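Local coordinates for protein Phospholipase/Carboxylesterase (Haliangium ochraceum, PDB 4Q82) that probably hydrolyses carboxylic ester bonds, perhaps those of phospholipids, as a serine hydrolase of the alpha/beta-hydrolase type, at residues S54-D59 against N65-Y70; E97-K102 against S127-G132. All coordinates share one frame; numbering follows the deposited sequence.

Contact 1: S54-D59 against N65-Y70; sequences SVRALD and NGFWEY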
loop_
_atom_site.group_PDB
_atom_site.type_symbol
_atom_site.label_atom_id
_atom_site.label_comp_id
_atom_site.label_asym_id
_atom_site.label_seq_id
_atom_site.Cartn_x
_atom_site.Cartn_y
_atom_site.Cartn_z
ATOM N N SER A 54 -13.355 10.995 -1.516
ATOM C CA SER A 54 -14.370 11.197 -0.475
ATOM C C SER A 54 -13.886 10.722 0.888
ATOM O O SER A 54 -13.280 9.654 0.995
ATOM C CB SER A 54 -15.661 10.456 -0.812
ATOM O OG SER A 54 -16.146 10.854 -2.080
ATOM N N VAL A 55 -14.174 11.505 1.925
ATOM C CA VAL A 55 -13.819 11.127 3.289
ATOM C C VAL A 55 -14.868 10.162 3.825
ATOM O O VAL A 55 -16.081 10.345 3.620
ATOM C CB VAL A 55 -13.685 12.378 4.200
ATOM C CG1 VAL A 55 -15.055 12.965 4.545
ATOM C CG2 VAL A 55 -12.877 12.059 5.458
ATOM N N ARG A 56 -14.411 9.107 4.487
ATOM C CA ARG A 56 -15.317 8.106 5.049
ATOM C C ARG A 56 -14.967 7.906 6.513
ATOM O O ARG A 56 -14.222 6.989 6.864
ATOM C CB ARG A 56 -15.224 6.790 4.287
ATOM C CG ARG A 56 -15.533 6.912 2.800
ATOM C CD ARG A 56 -17.037 7.109 2.561
ATOM N NE ARG A 56 -17.300 7.217 1.126
ATOM C CZ ARG A 56 -18.210 8.017 0.578
ATOM N NH1 ARG A 56 -18.979 8.785 1.340
ATOM N NH2 ARG A 56 -18.362 8.043 -0.743
ATOM N N ALA A 57 -15.497 8.783 7.363
ATOM C CA ALA A 57 -15.106 8.821 8.768
ATOM C C ALA A 57 -15.481 7.541 9.505
ATOM O O ALA A 57 -16.424 6.835 9.131
ATOM C CB ALA A 57 -15.731 10.023 9.463
ATOM N N LEU A 58 -14.714 7.239 10.544
ATOM C CA LEU A 58 -14.968 6.084 11.381
ATOM C C LEU A 58 -16.412 6.098 11.880
ATOM O O LEU A 58 -16.919 7.148 12.283
ATOM C CB LEU A 58 -14.002 6.073 12.552
ATOM C CG LEU A 58 -14.092 4.878 13.492
ATOM C CD1 LEU A 58 -13.815 3.616 12.704
ATOM C CD2 LEU A 58 -13.100 5.046 14.618
ATOM N N ASP A 59 -17.047 4.930 11.815
ATOM C CA ASP A 59 -18.438 4.691 12.239
ATOM C C ASP A 59 -19.480 5.223 11.253
ATOM O O ASP A 59 -20.669 5.241 11.564
ATOM C CB ASP A 59 -18.711 5.276 13.636
ATOM C CG ASP A 59 -17.839 4.648 14.728
ATOM O OD1 ASP A 59 -17.558 3.426 14.662
ATOM O OD2 ASP A 59 -17.429 5.384 15.654
ATOM N N ASN A 65 -11.812 1.316 10.447
ATOM C CA ASN A 65 -11.011 2.525 10.266
ATOM C C ASN A 65 -11.778 3.618 9.538
ATOM O O ASN A 65 -12.500 3.333 8.580
ATOM C CB ASN A 65 -9.744 2.247 9.433
ATOM C CG ASN A 65 -8.879 1.158 10.017
ATOM O OD1 ASN A 65 -9.187 -0.027 9.884
ATOM N ND2 ASN A 65 -7.789 1.550 10.673
ATOM N N GLY A 66 -11.582 4.871 9.930
ATOM C CA GLY A 66 -11.884 5.964 9.011
ATOM C C GLY A 66 -10.951 5.827 7.797
ATOM O O GLY A 66 -9.841 5.312 7.929
ATOM N N PHE A 67 -11.382 6.266 6.620
ATOM C CA PHE A 67 -10.507 6.189 5.438
ATOM C C PHE A 67 -10.888 7.189 4.365
ATOM O O PHE A 67 -12.028 7.685 4.327
ATOM C CB PHE A 67 -10.518 4.771 4.845
ATOM C CG PHE A 67 -11.856 4.326 4.304
ATOM C CD1 PHE A 67 -12.831 3.810 5.148
ATOM C CD2 PHE A 67 -12.122 4.384 2.935
ATOM C CE1 PHE A 67 -14.056 3.379 4.642
ATOM C CE2 PHE A 67 -13.352 3.959 2.422
ATOM C CZ PHE A 67 -14.313 3.454 3.279
ATOM N N TRP A 68 -9.921 7.479 3.491
ATOM C CA TRP A 68 -10.167 8.218 2.254
ATOM C C TRP A 68 -10.501 7.245 1.149
ATOM O O TRP A 68 -9.795 6.263 0.955
ATOM C CB TRP A 68 -8.945 9.057 1.822
ATOM C CG TRP A 68 -8.717 10.228 2.723
ATOM C CD1 TRP A 68 -7.863 10.294 3.784
ATOM C CD2 TRP A 68 -9.416 11.475 2.691
ATOM N NE1 TRP A 68 -7.960 11.526 4.400
ATOM C CE2 TRP A 68 -8.904 12.270 3.740
ATOM C CE3 TRP A 68 -10.412 12.005 1.859
ATOM C CZ2 TRP A 68 -9.356 13.561 3.988
ATOM C CZ3 TRP A 68 -10.856 13.303 2.098
ATOM C CH2 TRP A 68 -10.331 14.062 3.155
ATOM N N GLU A 69 -11.566 7.542 0.412
ATOM C CA GLU A 69 -12.006 6.716 -0.704
ATOM C C GLU A 69 -11.766 7.450 -2.007
ATOM O O GLU A 69 -12.289 8.549 -2.212
ATOM C CB GLU A 69 -13.488 6.370 -0.546
ATOM C CG GLU A 69 -14.139 5.745 -1.741
ATOM C CD GLU A 69 -15.644 5.933 -1.683
ATOM O OE1 GLU A 69 -16.329 5.203 -0.919
ATOM O OE2 GLU A 69 -16.130 6.844 -2.383
ATOM N N TYR A 70 -10.940 6.863 -2.866
ATOM C CA TYR A 70 -10.766 7.362 -4.227
ATOM C C TYR A 70 -11.319 6.350 -5.230
ATOM O O TYR A 70 -10.922 5.180 -5.224
ATOM C CB TYR A 70 -9.286 7.652 -4.570
ATOM C CG TYR A 70 -9.159 7.972 -6.053
ATOM C CD1 TYR A 70 -9.650 9.174 -6.562
ATOM C CD2 TYR A 70 -8.605 7.057 -6.946
ATOM C CE1 TYR A 70 -9.548 9.482 -7.924
ATOM C CE2 TYR A 70 -8.519 7.350 -8.327
ATOM C CZ TYR A 70 -8.990 8.565 -8.792
ATOM O OH TYR A 70 -8.911 8.861 -10.133
HETATM O O HOH W 1 -15.215 8.912 -3.773
HETATM O O HOH W 2 -14.970 4.256 7.849
#
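R56 lays its CB over the centre of the F67 ring, 3.6 Å from the ring centroid, a CH-pi contact in which CG also rests on the ring atoms CE2 and CZ. F67 is turned for this by its first torsion (64°), which sets CG between its own backbone N and carbonyl carbon. Beyond the ring the arginine bends at chi2 (-74°) and grips the E69 carboxylate side-on in a salt bridge, with hydrogen bonds from NE to OE1 and from NH2 to OE2, each 3.0 Å. The grip is skewed, for the two planes stand 59° apart; both oxygens lie near the guanidinium plane, yet OE1 is approached from well above the carboxylate plane. S54 CB lies above one face of the guanidinium, toward its rim, and a water joins S54 OG to E69 OE2, while Y152 OH makes a further hydrogen bond to OE1. With an alanine at R56, the E69 carboxylate would probably lose its charged mate and the two-nitrogen grip, and the F67 ring only its contact with CG. V55 and W68 meet on the other face of the hairpin, with V55 CG2 over the six-membered ring, 4.0 Å from its centroid, and CB 3.6 Å from CZ3. Antiparallel pairing holds the backbones: S54 and E69 exchange two bonds, as do R56 and F67, with the non-hydrogen-bonded pair V55 and W68 between them. At the loop end, G66 CA makes a CA-H...O contact with R56 O at 3.3 Å, and a water donates to R56 O and N65 O. The hairpin forms one margin of the mixed sheet, strand 53-56 outermost and 67-70 beside strand 124-128; V55 packs on helix 97-100, whereas F67 meets F144 and F147 of helix 138-151.

Contact 2: E97-K102 against S127-G132; sequences EAALDK and SPQHAG
A99 O is gripped by two donors from opposite faces of its carbonyl plane: Q129 NE2 at 2.9 Å and, from within its own segment, K102 N at 3.1 Å. The amide nitrogen comes from 66° above that plane, off any lone pair, although its N-H points fairly straight at the oxygen (155°). Q129 gets there fully stretched, CG anti to its backbone N (chi1 -178°) and the chain extended beyond, reaching from the end of strand 124-128 to the short, weakly bonded helix. Its other amide atom, OE1, lies 3.4 Å from A99 CB, and L100 CD2 packs on Q129 CB at 3.8 Å, nearer the backbone than the amide. The buried amide is satisfied on both atoms: besides A99 O, NE2 donates to E91 O, and OE1 accepts from G95 N. These three bonds would hold the amide against rotation and tie it to the loop after strand 80-86 as well as to the helix. Q129 thus joins the segments that follow the neighbouring parallel strands 80-86 and 124-128, at the C-terminal ends of the strands, where alpha/beta-hydrolases commonly carry their active-site loops.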
loop_
_atom_site.group_PDB
_atom_site.type_symbol
_atom_site.label_atom_id
_atom_site.label_comp_id
_atom_site.label_asym_id
_atom_site.label_seq_id
_atom_site.Cartn_x
_atom_site.Cartn_y
_atom_site.Cartn_z
ATOM N N GLU A 97 -13.454 12.892 10.602
ATOM C CA GLU A 97 -13.181 13.707 9.402
ATOM C C GLU A 97 -12.001 14.648 9.606
ATOM O O GLU A 97 -11.154 14.803 8.721
ATOM C CB GLU A 97 -14.400 14.528 9.009
ATOM C CG GLU A 97 -15.378 13.769 8.168
ATOM C CD GLU A 97 -16.446 14.667 7.577
ATOM O OE1 GLU A 97 -16.146 15.849 7.299
ATOM O OE2 GLU A 97 -17.579 14.178 7.389
ATOM N N ALA A 98 -11.963 15.288 10.775
ATOM C CA ALA A 98 -10.898 16.219 11.095
ATOM C C ALA A 98 -9.557 15.487 11.120
ATOM O O ALA A 98 -8.597 15.934 10.521
ATOM C CB ALA A 98 -11.164 16.896 12.433
ATOM N N ALA A 99 -9.514 14.347 11.800
ATOM C CA ALA A 99 -8.273 13.604 11.948
ATOM C C ALA A 99 -7.770 13.082 10.601
ATOM O O ALA A 99 -6.551 12.985 10.367
ATOM C CB ALA A 99 -8.474 12.448 12.924
ATOM N N LEU A 100 -8.706 12.737 9.717
ATOM C CA LEU A 100 -8.345 12.115 8.435
ATOM C C LEU A 100 -7.539 13.041 7.553
ATOM O O LEU A 100 -6.807 12.575 6.668
ATOM C CB LEU A 100 -9.597 11.643 7.688
ATOM C CG LEU A 100 -9.987 10.219 8.108
ATOM C CD1 LEU A 100 -11.472 9.935 7.823
ATOM C CD2 LEU A 100 -9.085 9.202 7.409
ATOM N N ASP A 101 -7.657 14.349 7.778
ATOM C CA ASP A 101 -6.889 15.293 6.976
ATOM C C ASP A 101 -5.380 14.998 7.080
ATOM O O ASP A 101 -4.640 15.220 6.124
ATOM C CB ASP A 101 -7.195 16.736 7.386
ATOM C CG ASP A 101 -8.374 17.334 6.612
ATOM O OD1 ASP A 101 -8.778 16.762 5.571
ATOM O OD2 ASP A 101 -8.885 18.397 7.032
ATOM N N LYS A 102 -4.930 14.471 8.219
ATOM C CA LYS A 102 -3.505 14.124 8.383
ATOM C C LYS A 102 -3.024 13.130 7.331
ATOM O O LYS A 102 -1.875 13.197 6.891
ATOM C CB LYS A 102 -3.227 13.520 9.768
ATOM C CG LYS A 102 -3.312 14.502 10.923
ATOM C CD LYS A 102 -2.994 13.763 12.219
ATOM C CE LYS A 102 -3.454 14.514 13.467
ATOM N NZ LYS A 102 -3.510 13.573 14.645
ATOM N N SER A 127 -7.387 4.662 1.645
ATOM C CA SER A 127 -6.304 5.047 2.548
ATOM C C SER A 127 -6.829 5.147 3.977
ATOM O O SER A 127 -7.281 6.218 4.410
ATOM C CB SER A 127 -5.690 6.377 2.098
ATOM O OG SER A 127 -5.178 6.293 0.759
ATOM N N PRO A 128 -6.796 4.025 4.716
ATOM C CA PRO A 128 -7.345 4.030 6.082
ATOM C C PRO A 128 -6.446 4.714 7.101
ATOM O O PRO A 128 -5.225 4.703 6.946
ATOM C CB PRO A 128 -7.484 2.536 6.415
ATOM C CG PRO A 128 -6.418 1.869 5.531
ATOM C CD PRO A 128 -6.447 2.669 4.252
ATOM N N GLN A 129 -7.043 5.268 8.154
ATOM C CA GLN A 129 -6.243 5.886 9.212
ATOM C C GLN A 129 -6.120 4.921 10.377
ATOM O O GLN A 129 -7.124 4.355 10.845
ATOM C CB GLN A 129 -6.869 7.199 9.702
ATOM C CG GLN A 129 -6.042 7.913 10.791
ATOM C CD GLN A 129 -6.470 9.366 10.943
ATOM O OE1 GLN A 129 -7.658 9.664 11.119
ATOM N NE2 GLN A 129 -5.506 10.282 10.859
ATOM N N HIS A 130 -4.892 4.757 10.846
ATOM C CA HIS A 130 -4.620 3.960 12.025
ATOM C C HIS A 130 -4.691 4.832 13.265
ATOM O O HIS A 130 -4.076 5.903 13.309
ATOM C CB HIS A 130 -3.239 3.308 11.916
ATOM C CG HIS A 130 -2.825 2.618 13.175
ATOM N ND1 HIS A 130 -3.482 1.506 13.654
ATOM C CD2 HIS A 130 -1.872 2.921 14.091
ATOM C CE1 HIS A 130 -2.934 1.138 14.803
ATOM N NE2 HIS A 130 -1.955 1.980 15.089
ATOM N N ALA A 131 -5.431 4.373 14.277
ATOM C CA ALA A 131 -5.598 5.116 15.516
ATOM C C ALA A 131 -4.666 4.545 16.573
ATOM O O ALA A 131 -4.353 3.362 16.542
ATOM C CB ALA A 131 -7.044 5.045 15.981
ATOM N N GLY A 132 -4.207 5.372 17.497
ATOM C CA GLY A 132 -3.304 4.866 18.522
ATOM C C GLY A 132 -1.866 5.286 18.294
ATOM O O GLY A 132 -1.605 6.209 17.518
#

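From the N terminus, contact 1 comes first: it closes the ten-residue loop between strands 53-56 and 67-70. The chain then adds strand 80-86 and reaches helix 97-100, and contact 2 closes a second, longer loop when strand 124-128 ends. The two are therefore in series, neither nested nor crossed, with centres about 8 Å apart. They meet directly: W68 NE1 probably donates to L100 O, G66 O probably accepts from Q129 N, V55 CG2 packs on L100 CD1, and F67 CB lies against P128 CA. Together they bind the antiparallel hairpin at the sheet margin to its neighbour 124-128 and to helix 97-100.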